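Long-range contacts in soluble lytic murein transglycosylase (PDB 1QSA), which cleaves the glycosidic bonds between N-acetylmuramic acid and N-acetylglucosamine in peptidoglycan, forming a 1,6-anhydro bond in the muramic acid residue: residues R9-I13 / V25-M29; K14-R20 / R44-D48; N197-V201 / S224-Q228; A230-R234 / V258-L262. All blocks are in the same frame, centred on the assembly; numbering follows the deposited sequence. Where two conformers were deposited one is given.

Contact 1 (R9-I13 / V25-M29). With ACT (acetate ion), chain O.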
loop_
_atom_site.group_PDB
_atom_site.type_symbol
_atom_site.label_atom_id
_atom_site.label_comp_id
_atom_site.label_asym_id
_atom_site.label_seq_id
_atom_site.Cartn_x
_atom_site.Cartn_y
_atom_site.Cartn_z
ATOM N N ARG A 9 -17.694 -33.006 -9.062
ATOM C CA ARG A 9 -18.716 -32.436 -9.952
ATOM C C ARG A 9 -18.515 -30.932 -10.123
ATOM O O ARG A 9 -18.743 -30.400 -11.210
ATOM C CB ARG A 9 -20.130 -32.735 -9.454
ATOM C CG ARG A 9 -20.450 -34.235 -9.419
ATOM C CD ARG A 9 -21.950 -34.496 -9.462
ATOM N NE ARG A 9 -22.715 -33.809 -8.421
ATOM C CZ ARG A 9 -22.760 -34.187 -7.148
ATOM N NH1 ARG A 9 -21.988 -35.183 -6.722
ATOM N NH2 ARG A 9 -23.499 -33.512 -6.286
ATOM N N TYR A 10 -18.014 -30.269 -9.080
ATOM C CA TYR A 10 -17.772 -28.818 -9.142
ATOM C C TYR A 10 -16.671 -28.514 -10.156
ATOM O O TYR A 10 -16.825 -27.642 -11.015
ATOM C CB TYR A 10 -17.389 -28.269 -7.757
ATOM C CG TYR A 10 -17.306 -26.761 -7.708
ATOM C CD1 TYR A 10 -18.456 -25.980 -7.774
ATOM C CD2 TYR A 10 -16.073 -26.119 -7.595
ATOM C CE1 TYR A 10 -18.385 -24.586 -7.734
ATOM C CE2 TYR A 10 -15.991 -24.719 -7.552
ATOM C CZ TYR A 10 -17.151 -23.969 -7.623
ATOM O OH TYR A 10 -17.079 -22.589 -7.593
ATOM N N ALA A 11 -15.546 -29.215 -10.052
ATOM C CA ALA A 11 -14.446 -29.014 -10.995
ATOM C C ALA A 11 -14.913 -29.355 -12.419
ATOM O O ALA A 11 -14.592 -28.644 -13.379
ATOM C CB ALA A 11 -13.252 -29.882 -10.605
ATOM N N GLN A 12 -15.726 -30.395 -12.541
ATOM C CA GLN A 12 -16.213 -30.828 -13.848
ATOM C C GLN A 12 -17.190 -29.853 -14.491
ATOM O O GLN A 12 -17.116 -29.609 -15.710
ATOM C CB GLN A 12 -16.771 -32.257 -13.749
ATOM C CG GLN A 12 -15.645 -33.278 -13.481
ATOM C CD GLN A 12 -16.099 -34.528 -12.733
ATOM O OE1 GLN A 12 -17.260 -34.654 -12.332
ATOM N NE2 GLN A 12 -15.163 -35.461 -12.527
ATOM N N ILE A 13 -18.075 -29.256 -13.698
ATOM C CA ILE A 13 -19.030 -28.309 -14.265
ATOM C C ILE A 13 -18.306 -27.040 -14.735
ATOM O O ILE A 13 -18.670 -26.458 -15.747
ATOM C CB ILE A 13 -20.211 -28.000 -13.303
ATOM C CG1 ILE A 13 -21.389 -27.415 -14.088
ATOM C CG2 ILE A 13 -19.789 -27.041 -12.190
ATOM C CD1 ILE A 13 -22.636 -27.194 -13.234
ATOM N N VAL A 25 -23.523 -28.243 -18.485
ATOM C CA VAL A 25 -23.756 -27.352 -17.342
ATOM C C VAL A 25 -25.207 -27.397 -16.854
ATOM O O VAL A 25 -25.469 -27.507 -15.656
ATOM C CB VAL A 25 -23.370 -25.889 -17.668
ATOM C CG1 VAL A 25 -23.780 -24.962 -16.509
ATOM C CG2 VAL A 25 -21.852 -25.795 -17.918
ATOM N N GLU A 26 -26.147 -27.330 -17.786
ATOM C CA GLU A 26 -27.571 -27.351 -17.441
ATOM C C GLU A 26 -27.963 -28.608 -16.687
ATOM O O GLU A 26 -28.706 -28.543 -15.710
ATOM C CB GLU A 26 -28.431 -27.214 -18.700
ATOM C CG GLU A 26 -28.401 -25.816 -19.299
ATOM C CD GLU A 26 -29.070 -25.727 -20.671
ATOM O OE1 GLU A 26 -29.670 -26.729 -21.131
ATOM O OE2 GLU A 26 -28.985 -24.644 -21.294
ATOM N N GLN A 27 -27.425 -29.743 -17.121
ATOM C CA GLN A 27 -27.732 -31.017 -16.488
ATOM C C GLN A 27 -27.110 -31.153 -15.103
ATOM O O GLN A 27 -27.718 -31.730 -14.203
ATOM C CB GLN A 27 -27.273 -32.180 -17.370
ATOM C CG GLN A 27 -27.678 -33.536 -16.816
ATOM C CD GLN A 27 -27.225 -34.690 -17.685
ATOM O OE1 GLN A 27 -27.108 -34.562 -18.915
ATOM N NE2 GLN A 27 -26.958 -35.828 -17.055
ATOM N N MET A 28 -25.905 -30.613 -14.940
ATOM C CA MET A 28 -25.176 -30.701 -13.677
ATOM C C MET A 28 -25.528 -29.699 -12.578
ATOM O O MET A 28 -25.374 -29.997 -11.389
ATOM C CB MET A 28 -23.668 -30.602 -13.938
ATOM C CG MET A 28 -23.072 -31.799 -14.677
ATOM S SD MET A 28 -21.284 -31.640 -14.848
ATOM C CE MET A 28 -20.757 -32.078 -13.174
ATOM N N MET A 29 -25.982 -28.510 -12.964
ATOM C CA MET A 29 -26.280 -27.477 -11.985
ATOM C C MET A 29 -27.188 -27.858 -10.819
ATOM O O MET A 29 -26.810 -27.662 -9.663
ATOM C CB MET A 29 -26.885 -26.250 -12.683
ATOM C CG MET A 29 -25.889 -25.247 -13.212
ATOM S SD MET A 29 -25.019 -24.412 -11.879
ATOM C CE MET A 29 -26.163 -23.092 -11.454
HETATM C C ACT O . -14.594 -20.346 -8.028
HETATM O O ACT O . -13.802 -19.651 -8.695
HETATM O OXT ACT O . -14.755 -21.563 -8.240
HETATM C CH3 ACT O . -15.374 -19.693 -6.897
HETATM O O HOH W 1 -24.339 -32.210 -10.179
#
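Ile-13 reaches from helix 3-18 over the last turn of helix 22-28, and its CD1 methyl lies 3.6 Å from CB of Met-28. With CG1 anti to the backbone N (chi1 -161°) and chi2 also extended, the chain runs straight out to this methyl, which also meets CG1 of Val-25 at 4.1 Å. A beta-branched, apolar side chain fills the narrow space between two helices whose backbones come close here. Met-28 slides past it in the opposite direction. Its chain is extended as far as SD and then bends at chi3 (77°), bringing CE to 3.8 Å from CB of Arg-9; an unbranched thioether can follow the helix surface in this way. Beside this apolar core, a water in the guanidinium plane accepts from NE of Arg-9 at 2.9 Å and donates to O of Met-28 at 2.7 Å. The far end of Arg-9 pairs with Asp-1 and bonds to O of Gly-31, so it also ties in the chain terminus. No direct hydrogen bond joins the two segments: the two successive helices are held here by dispersion and hydrophobic burial, with a single water bridging the polar margin.

Contact 2 (K14-R20 / R44-D48). With ACT (acetate ion), chain O.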
loop_
_atom_site.group_PDB
_atom_site.type_symbol
_atom_site.label_atom_id
_atom_site.label_comp_id
_atom_site.label_asym_id
_atom_site.label_seq_id
_atom_site.Cartn_x
_atom_site.Cartn_y
_atom_site.Cartn_z
ATOM N N LYS A 14 -17.255 -26.645 -14.023
ATOM C CA LYS A 14 -16.480 -25.460 -14.401
ATOM C C LYS A 14 -15.722 -25.727 -15.701
ATOM O O LYS A 14 -15.616 -24.852 -16.554
ATOM C CB LYS A 14 -15.507 -25.078 -13.286
ATOM C CG LYS A 14 -16.192 -24.392 -12.126
ATOM C CD LYS A 14 -15.264 -24.280 -10.917
ATOM C CE LYS A 14 -14.045 -23.405 -11.198
ATOM N NZ LYS A 14 -13.225 -23.231 -9.952
ATOM N N GLN A 15 -15.202 -26.941 -15.848
ATOM C CA GLN A 15 -14.489 -27.330 -17.060
ATOM C C GLN A 15 -15.464 -27.262 -18.248
ATOM O O GLN A 15 -15.121 -26.731 -19.301
ATOM C CB GLN A 15 -13.936 -28.745 -16.901
ATOM C CG GLN A 15 -13.214 -29.310 -18.122
ATOM C CD GLN A 15 -12.711 -30.739 -17.874
ATOM O OE1 GLN A 15 -13.485 -31.629 -17.497
ATOM N NE2 GLN A 15 -11.418 -30.959 -18.080
ATOM N N ALA A 16 -16.676 -27.786 -18.064
ATOM C CA ALA A 16 -17.685 -27.765 -19.123
ATOM C C ALA A 16 -18.078 -26.327 -19.472
ATOM O O ALA A 16 -18.158 -25.963 -20.648
ATOM C CB ALA A 16 -18.931 -28.557 -18.694
ATOM N N TRP A 17 -18.328 -25.522 -18.438
ATOM C CA TRP A 17 -18.729 -24.125 -18.590
ATOM C C TRP A 17 -17.650 -23.320 -19.326
ATOM O O TRP A 17 -17.970 -22.518 -20.206
ATOM C CB TRP A 17 -18.987 -23.524 -17.206
ATOM C CG TRP A 17 -20.030 -22.446 -17.131
ATOM C CD1 TRP A 17 -20.223 -21.405 -18.001
ATOM C CD2 TRP A 17 -20.967 -22.261 -16.066
ATOM N NE1 TRP A 17 -21.213 -20.575 -17.523
ATOM C CE2 TRP A 17 -21.687 -21.077 -16.339
ATOM C CE3 TRP A 17 -21.262 -22.979 -14.896
ATOM C CZ2 TRP A 17 -22.686 -20.592 -15.486
ATOM C CZ3 TRP A 17 -22.253 -22.498 -14.048
ATOM C CH2 TRP A 17 -22.955 -21.313 -14.346
ATOM N N ASP A 18 -16.380 -23.582 -19.018
ATOM C CA ASP A 18 -15.275 -22.877 -19.673
ATOM C C ASP A 18 -15.245 -23.188 -21.180
ATOM O O ASP A 18 -14.776 -22.380 -21.987
ATOM C CB ASP A 18 -13.935 -23.261 -19.025
ATOM C CG ASP A 18 -13.719 -22.597 -17.669
ATOM O OD1 ASP A 18 -14.513 -21.726 -17.255
ATOM O OD2 ASP A 18 -12.726 -22.941 -17.010
ATOM N N ASN A 19 -15.739 -24.366 -21.547
ATOM C CA ASN A 19 -15.787 -24.806 -22.947
ATOM C C ASN A 19 -17.126 -24.477 -23.609
ATOM O O ASN A 19 -17.354 -24.847 -24.766
ATOM C CB ASN A 19 -15.605 -26.327 -23.021
ATOM C CG ASN A 19 -14.228 -26.780 -22.608
ATOM O OD1 ASN A 19 -13.251 -26.034 -22.714
ATOM N ND2 ASN A 19 -14.134 -28.022 -22.148
ATOM N N ARG A 20 -18.015 -23.828 -22.858
ATOM C CA ARG A 20 -19.368 -23.472 -23.297
ATOM C C ARG A 20 -20.214 -24.698 -23.664
ATOM O O ARG A 20 -21.045 -24.662 -24.579
ATOM C CB ARG A 20 -19.374 -22.423 -24.428
ATOM C CG ARG A 20 -18.685 -21.095 -24.096
ATOM C CD ARG A 20 -19.194 -20.441 -22.818
ATOM N NE ARG A 20 -20.629 -20.165 -22.830
ATOM C CZ ARG A 20 -21.290 -19.597 -21.824
ATOM N NH1 ARG A 20 -20.647 -19.209 -20.724
ATOM N NH2 ARG A 20 -22.595 -19.393 -21.923
ATOM N N ARG A 44 -22.359 -16.869 -11.528
ATOM C CA ARG A 44 -21.835 -16.991 -12.887
ATOM C C ARG A 44 -22.990 -17.061 -13.891
ATOM O O ARG A 44 -22.957 -16.411 -14.937
ATOM C CB ARG A 44 -20.925 -18.224 -13.008
ATOM C CG ARG A 44 -20.164 -18.274 -14.330
ATOM C CD ARG A 44 -19.183 -19.457 -14.378
ATOM N NE ARG A 44 -18.554 -19.587 -15.693
ATOM C CZ ARG A 44 -17.504 -20.358 -15.977
ATOM N NH1 ARG A 44 -16.926 -21.119 -15.058
ATOM N NH2 ARG A 44 -17.045 -20.391 -17.217
ATOM N N GLN A 45 -24.020 -17.829 -13.560
ATOM C CA GLN A 45 -25.189 -17.971 -14.434
ATOM C C GLN A 45 -25.915 -16.631 -14.619
ATOM O O GLN A 45 -26.254 -16.237 -15.741
ATOM C CB GLN A 45 -26.140 -18.991 -13.820
ATOM C CG GLN A 45 -27.354 -19.329 -14.653
ATOM C CD GLN A 45 -28.125 -20.464 -14.023
ATOM O OE1 GLN A 45 -28.825 -20.275 -13.028
ATOM N NE2 GLN A 45 -27.951 -21.668 -14.558
ATOM N N ILE A 46 -26.138 -15.923 -13.518
ATOM C CA ILE A 46 -26.838 -14.640 -13.584
ATOM C C ILE A 46 -26.057 -13.620 -14.406
ATOM O O ILE A 46 -26.613 -12.970 -15.302
ATOM C CB ILE A 46 -27.109 -14.101 -12.165
ATOM C CG1 ILE A 46 -28.114 -15.007 -11.456
ATOM C CG2 ILE A 46 -27.633 -12.669 -12.212
ATOM C CD1 ILE A 46 -28.300 -14.655 -9.982
ATOM N N THR A 47 -24.761 -13.510 -14.132
ATOM C CA THR A 47 -23.908 -12.552 -14.839
ATOM C C THR A 47 -23.621 -12.886 -16.289
ATOM O O THR A 47 -23.251 -12.000 -17.063
ATOM C CB THR A 47 -22.593 -12.251 -14.090
ATOM O OG1 THR A 47 -21.879 -13.464 -13.808
ATOM C CG2 THR A 47 -22.893 -11.526 -12.792
ATOM N N ASP A 48 -23.776 -14.157 -16.653
ATOM C CA ASP A 48 -23.569 -14.597 -18.029
ATOM C C ASP A 48 -24.569 -13.929 -18.979
ATOM O O ASP A 48 -24.301 -13.792 -20.172
ATOM C CB ASP A 48 -23.752 -16.119 -18.129
ATOM C CG ASP A 48 -22.440 -16.880 -18.083
ATOM O OD1 ASP A 48 -21.388 -16.284 -17.804
ATOM O OD2 ASP A 48 -22.469 -18.099 -18.339
HETATM C C ACT O . -14.594 -20.346 -8.028
HETATM O O ACT O . -13.802 -19.651 -8.695
HETATM O OXT ACT O . -14.755 -21.563 -8.240
HETATM C CH3 ACT O . -15.374 -19.693 -6.897
HETATM O O HOH W 2 -17.345 -19.623 -20.368
#
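Trp-17 carries the guanidinium of Arg-44 flat on one face of its indole, the two planes 21° apart. CZ of Arg-44 sits 3.7 Å from the centroid of the five-membered ring, a cation-pi contact, while CD of Arg-44 makes a CH-pi contact 3.7 Å from the centroid of the six-membered ring. Arg-44 can lie along the whole ring because its CG is anti to the backbone N (chi1 -170°) and the chain stays extended to NE. The broad indole fills much of the distance between helices 3-18 and 38-48, whose local axes run nearly parallel but 13.5 Å apart; Val-25 of the intervening helix 22-28 also packs on Trp-17, so three successive helices of the alpha-superhelix meet at this ring. At the ring edge, NE1 of Trp-17 donates in plane to OD2 of Asp-48 at 2.9 Å. The same oxygen forms a salt bridge with NH1 of Arg-20 at 3.2 Å, from the opposite face of the carboxylate. Arg-20 ends the helix in a Schellman motif, and bends at chi2 and chi3 bring its guanidinium to the ring edge. The solvent side is looser: exposed Asp-18 makes a salt bridge from OD1 to NH2 of Arg-44 at 2.9 Å, but its bond from NH1 is weak, and a water donating to O of Trp-17 lies a long 3.3 Å from NH2 of Arg-44.

Contact 3 (N197-V201 / S224-Q228)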
loop_
_atom_site.group_PDB
_atom_site.type_symbol
_atom_site.label_atom_id
_atom_site.label_comp_id
_atom_site.label_asym_id
_atom_site.label_seq_id
_atom_site.Cartn_x
_atom_site.Cartn_y
_atom_site.Cartn_z
ATOM N N ASN A 197 3.057 23.272 -18.115
ATOM C CA ASN A 197 4.466 23.449 -17.786
ATOM C C ASN A 197 4.580 24.295 -16.521
ATOM O O ASN A 197 4.348 25.505 -16.545
ATOM C CB ASN A 197 5.184 24.123 -18.960
ATOM C CG ASN A 197 6.640 24.391 -18.679
ATOM O OD1 ASN A 197 7.188 23.939 -17.672
ATOM N ND2 ASN A 197 7.280 25.136 -19.574
ATOM N N PRO A 198 4.966 23.659 -15.399
ATOM C CA PRO A 198 5.105 24.347 -14.116
ATOM C C PRO A 198 6.148 25.457 -14.123
ATOM O O PRO A 198 6.172 26.287 -13.225
ATOM C CB PRO A 198 5.474 23.215 -13.159
ATOM C CG PRO A 198 6.229 22.270 -14.018
ATOM C CD PRO A 198 5.442 22.265 -15.304
ATOM N N ASN A 199 6.991 25.482 -15.152
ATOM C CA ASN A 199 8.006 26.521 -15.251
ATOM C C ASN A 199 7.421 27.879 -15.593
ATOM O O ASN A 199 8.134 28.877 -15.556
ATOM C CB ASN A 199 9.124 26.120 -16.215
ATOM C CG ASN A 199 9.957 24.994 -15.662
ATOM O OD1 ASN A 199 10.686 25.172 -14.683
ATOM N ND2 ASN A 199 9.798 23.806 -16.232
ATOM N N THR A 200 6.120 27.925 -15.896
ATOM C CA THR A 200 5.461 29.206 -16.162
ATOM C C THR A 200 4.964 29.811 -14.835
ATOM O O THR A 200 4.299 30.847 -14.827
ATOM C CB THR A 200 4.245 29.049 -17.107
ATOM O OG1 THR A 200 3.305 28.122 -16.539
ATOM C CG2 THR A 200 4.679 28.547 -18.467
ATOM N N VAL A 201 5.323 29.194 -13.711
ATOM C CA VAL A 201 4.855 29.657 -12.406
ATOM C C VAL A 201 5.088 31.122 -12.033
ATOM O O VAL A 201 4.202 31.752 -11.459
ATOM C CB VAL A 201 5.312 28.723 -11.244
ATOM C CG1 VAL A 201 6.830 28.778 -11.048
ATOM C CG2 VAL A 201 4.571 29.088 -9.958
ATOM N N SER A 224 6.901 21.340 -8.383
ATOM C CA SER A 224 7.257 20.602 -9.603
ATOM C C SER A 224 8.552 21.161 -10.198
ATOM O O SER A 224 9.408 20.401 -10.681
ATOM C CB SER A 224 6.123 20.664 -10.637
ATOM O OG SER A 224 4.937 20.096 -10.111
ATOM N N VAL A 225 8.691 22.487 -10.156
ATOM C CA VAL A 225 9.894 23.152 -10.662
ATOM C C VAL A 225 11.100 22.729 -9.823
ATOM O O VAL A 225 12.159 22.443 -10.377
ATOM C CB VAL A 225 9.768 24.699 -10.610
ATOM C CG1 VAL A 225 11.121 25.361 -10.923
ATOM C CG2 VAL A 225 8.709 25.173 -11.608
ATOM N N ALA A 226 10.941 22.687 -8.500
ATOM C CA ALA A 226 12.037 22.299 -7.605
ATOM C C ALA A 226 12.480 20.864 -7.827
ATOM O O ALA A 226 13.650 20.527 -7.617
ATOM C CB ALA A 226 11.644 22.495 -6.147
ATOM N N ARG A 227 11.534 20.011 -8.206
ATOM C CA ARG A 227 11.837 18.607 -8.458
ATOM C C ARG A 227 12.720 18.473 -9.701
ATOM O O ARG A 227 13.574 17.592 -9.769
ATOM C CB ARG A 227 10.538 17.817 -8.624
ATOM C CG ARG A 227 10.718 16.312 -8.700
ATOM C CD ARG A 227 9.365 15.622 -8.737
ATOM N NE ARG A 227 9.484 14.175 -8.886
ATOM C CZ ARG A 227 9.395 13.528 -10.045
ATOM N NH1 ARG A 227 9.181 14.197 -11.174
ATOM N NH2 ARG A 227 9.515 12.208 -10.076
ATOM N N GLN A 228 12.514 19.362 -10.671
ATOM C CA GLN A 228 13.285 19.377 -11.911
ATOM C C GLN A 228 14.648 20.059 -11.728
ATOM O O GLN A 228 15.666 19.570 -12.216
ATOM C CB GLN A 228 12.519 20.135 -13.009
ATOM C CG GLN A 228 11.197 19.516 -13.447
ATOM C CD GLN A 228 10.462 20.367 -14.485
ATOM O OE1 GLN A 228 11.053 21.248 -15.116
ATOM N NE2 GLN A 228 9.167 20.109 -14.657
#
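An Asx turn opens the short 3-10 connection between helices 185-196 and 201-207, and this connection packs against the last turn of helix 212-228. OD1 of Asn-197 accepts from the backbone N of Asn-199, which lies above the carbonyl plane, and from ND2 of Asn-199, which lies in that plane on a lone pair; both distances are 3.0 Å. The side chain of Asn-199 is thereby steadied for its reach across the contact. Its ND2 donates to OE1 of Gln-228 at 3.1 Å in a nearly straight bond (173°), the acceptor lying in the amide plane of Asn-199. The two amides approach from opposite directions with their planes 62° apart. Gln-228 suits the longer reach, its chain extended beyond CG. Inward of this polar pair, the compact ring of Pro-198 rests on the helix, with CB 3.6 Å from CB of Ser-224, whose small side chain allows the close approach. CG2 of Val-225, anti to its own carbonyl carbon, points into the turn, 3.2 Å from O of Pro-198 and 4.1 Å from CG1 of Val-201. Val-201 begins the next helix and also touches Met-236 of helix 230-243, so the valine pair joins a larger apolar core. Apolar contacts inside and a hydrogen bond between two side-chain amides at the exposed edge thus fix the Asx turn and 3-10 segment that link helices 185-196 and 201-207 within the alpha-superhelix.

Contact 4 (A230-R234 / V258-L262)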
loop_
_atom_site.group_PDB
_atom_site.type_symbol
_atom_site.label_atom_id
_atom_site.label_comp_id
_atom_site.label_asym_id
_atom_site.label_seq_id
_atom_site.Cartn_x
_atom_site.Cartn_y
_atom_site.Cartn_z
ATOM N N ALA A 230 16.360 22.158 -8.437
ATOM C CA ALA A 230 16.322 22.739 -7.103
ATOM C C ALA A 230 16.899 24.149 -7.011
ATOM O O ALA A 230 16.395 24.972 -6.247
ATOM C CB ALA A 230 17.014 21.813 -6.100
ATOM N N GLU A 231 17.939 24.433 -7.798
ATOM C CA GLU A 231 18.570 25.753 -7.779
ATOM C C GLU A 231 17.680 26.820 -8.417
ATOM O O GLU A 231 17.561 27.932 -7.894
ATOM C CB GLU A 231 19.945 25.714 -8.460
ATOM C CG GLU A 231 20.731 27.041 -8.399
ATOM C CD GLU A 231 21.116 27.478 -6.989
ATOM O OE1 GLU A 231 20.807 26.771 -6.008
ATOM O OE2 GLU A 231 21.744 28.549 -6.850
ATOM N N ASN A 232 17.049 26.473 -9.536
ATOM C CA ASN A 232 16.145 27.391 -10.224
ATOM C C ASN A 232 15.036 27.786 -9.244
ATOM O O ASN A 232 14.688 28.961 -9.114
ATOM C CB ASN A 232 15.553 26.713 -11.464
ATOM C CG ASN A 232 14.652 27.635 -12.262
ATOM O OD1 ASN A 232 13.589 27.229 -12.722
ATOM N ND2 ASN A 232 15.073 28.882 -12.431
ATOM N N ALA A 233 14.525 26.809 -8.501
ATOM C CA ALA A 233 13.470 27.070 -7.526
ATOM C C ALA A 233 13.975 27.906 -6.343
ATOM O O ALA A 233 13.299 28.829 -5.885
ATOM C CB ALA A 233 12.884 25.747 -7.027
ATOM N N ARG A 234 15.167 27.587 -5.846
ATOM C CA ARG A 234 15.726 28.323 -4.708
ATOM C C ARG A 234 15.867 29.808 -5.034
ATOM O O ARG A 234 15.478 30.664 -4.245
ATOM C CB ARG A 234 17.095 27.742 -4.323
ATOM C CG ARG A 234 17.685 28.310 -3.039
ATOM C CD ARG A 234 19.060 27.716 -2.746
ATOM N NE ARG A 234 20.073 28.260 -3.645
ATOM C CZ ARG A 234 20.781 29.353 -3.387
ATOM N NH1 ARG A 234 20.606 30.007 -2.247
ATOM N NH2 ARG A 234 21.675 29.788 -4.263
ATOM N N VAL A 258 12.057 23.553 -1.362
ATOM C CA VAL A 258 13.400 23.546 -1.934
ATOM C C VAL A 258 14.370 22.716 -1.096
ATOM O O VAL A 258 15.149 21.929 -1.644
ATOM C CB VAL A 258 13.924 24.984 -2.117
ATOM C CG1 VAL A 258 15.401 24.976 -2.526
ATOM C CG2 VAL A 258 13.105 25.688 -3.185
ATOM N N ALA A 259 14.285 22.854 0.226
ATOM C CA ALA A 259 15.162 22.123 1.145
ATOM C C ALA A 259 15.080 20.615 0.931
ATOM O O ALA A 259 16.090 19.916 1.034
ATOM C CB ALA A 259 14.842 22.483 2.591
ATOM N N TRP A 260 13.878 20.112 0.648
ATOM C CA TRP A 260 13.672 18.692 0.378
ATOM C C TRP A 260 14.485 18.225 -0.816
ATOM O O TRP A 260 14.843 17.049 -0.913
ATOM C CB TRP A 260 12.200 18.417 0.046
ATOM C CG TRP A 260 11.371 18.042 1.214
ATOM C CD1 TRP A 260 10.425 18.806 1.828
ATOM C CD2 TRP A 260 11.410 16.798 1.925
ATOM N NE1 TRP A 260 9.871 18.116 2.885
ATOM C CE2 TRP A 260 10.459 16.883 2.965
ATOM C CE3 TRP A 260 12.154 15.624 1.780
ATOM C CZ2 TRP A 260 10.231 15.835 3.858
ATOM C CZ3 TRP A 260 11.927 14.573 2.674
ATOM C CH2 TRP A 260 10.973 14.693 3.698
ATOM N N ARG A 261 14.701 19.138 -1.763
ATOM C CA ARG A 261 15.425 18.823 -2.987
ATOM C C ARG A 261 16.930 19.089 -2.907
ATOM O O ARG A 261 17.635 18.942 -3.899
ATOM C CB ARG A 261 14.828 19.582 -4.183
ATOM C CG ARG A 261 13.304 19.535 -4.307
ATOM C CD ARG A 261 12.737 18.129 -4.175
ATOM N NE ARG A 261 13.293 17.190 -5.140
ATOM C CZ ARG A 261 12.723 16.030 -5.455
ATOM N NH1 ARG A 261 11.564 15.684 -4.906
ATOM N NH2 ARG A 261 13.298 15.227 -6.341
ATOM N N LEU A 262 17.410 19.498 -1.738
ATOM C CA LEU A 262 18.839 19.771 -1.550
ATOM C C LEU A 262 19.439 18.764 -0.569
ATOM O O LEU A 262 20.367 19.082 0.169
ATOM C CB LEU A 262 19.048 21.202 -1.053
ATOM C CG LEU A 262 18.698 22.300 -2.066
ATOM C CD1 LEU A 262 18.808 23.676 -1.428
ATOM C CD2 LEU A 262 19.604 22.190 -3.287
#
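Val-258 and Arg-234 cross at about a right angle, and CG1 of the valine meets the aliphatic base of the arginine, 3.7 Å from its CB. The second branch of the valine, CG2, is directed to CB of Ala-233 at 3.8 Å. With CG1 anti to the backbone N (chi1 172°), the two methyls of this beta-branched residue are spread over neighbouring positions of helix 230-243. Ala-230 faces the residues that follow helix 248-260: its CB is 3.7 Å from CB of Arg-261 and 3.8 Å from CD2 of Leu-262. The small alanine lets the helix start lie close to the other backbone, the CA atoms of Ala-230 and Arg-261 being 5.8 Å apart. The polar end of Arg-234 turns back along its own helix through a bend at chi3 (74°). It grips Glu-231 in a two-nitrogen, side-on salt bridge, NE to OE1 and NH2 to OE2, each at 2.9 Å, and makes a cation-pi contact with Trp-274 of helix 269-280. Gln-271 of that helix also bonds to Glu-231. The arginine therefore serves two chemistries: its methylene base joins an interface of van der Waals packing without hydrogen bonds, while its charge is probably largely balanced by Glu-231.

Overall arrangement
The four contacts form two pairs in an all-helical chain. Contacts 1 and 2 share helix 3-18, have centres 9 Å apart and touch where Val-25 packs on Trp-17; their segments alternate along the chain, so helices 3-18, 22-28 and 38-48 pack together. Contacts 3 and 4 follow in series, centres 11 Å apart, and meet where helix 212-228 packs on helix 230-243 through Ala-226 and Ala-233. Between the pairs, centres lie 53 to 65 Å apart. Each contact joins elements close in sequence, consistent with an alpha-superhelix whose neighbouring helices pack on one another, and all four lie away from the predicted active-site residue, Glu-478.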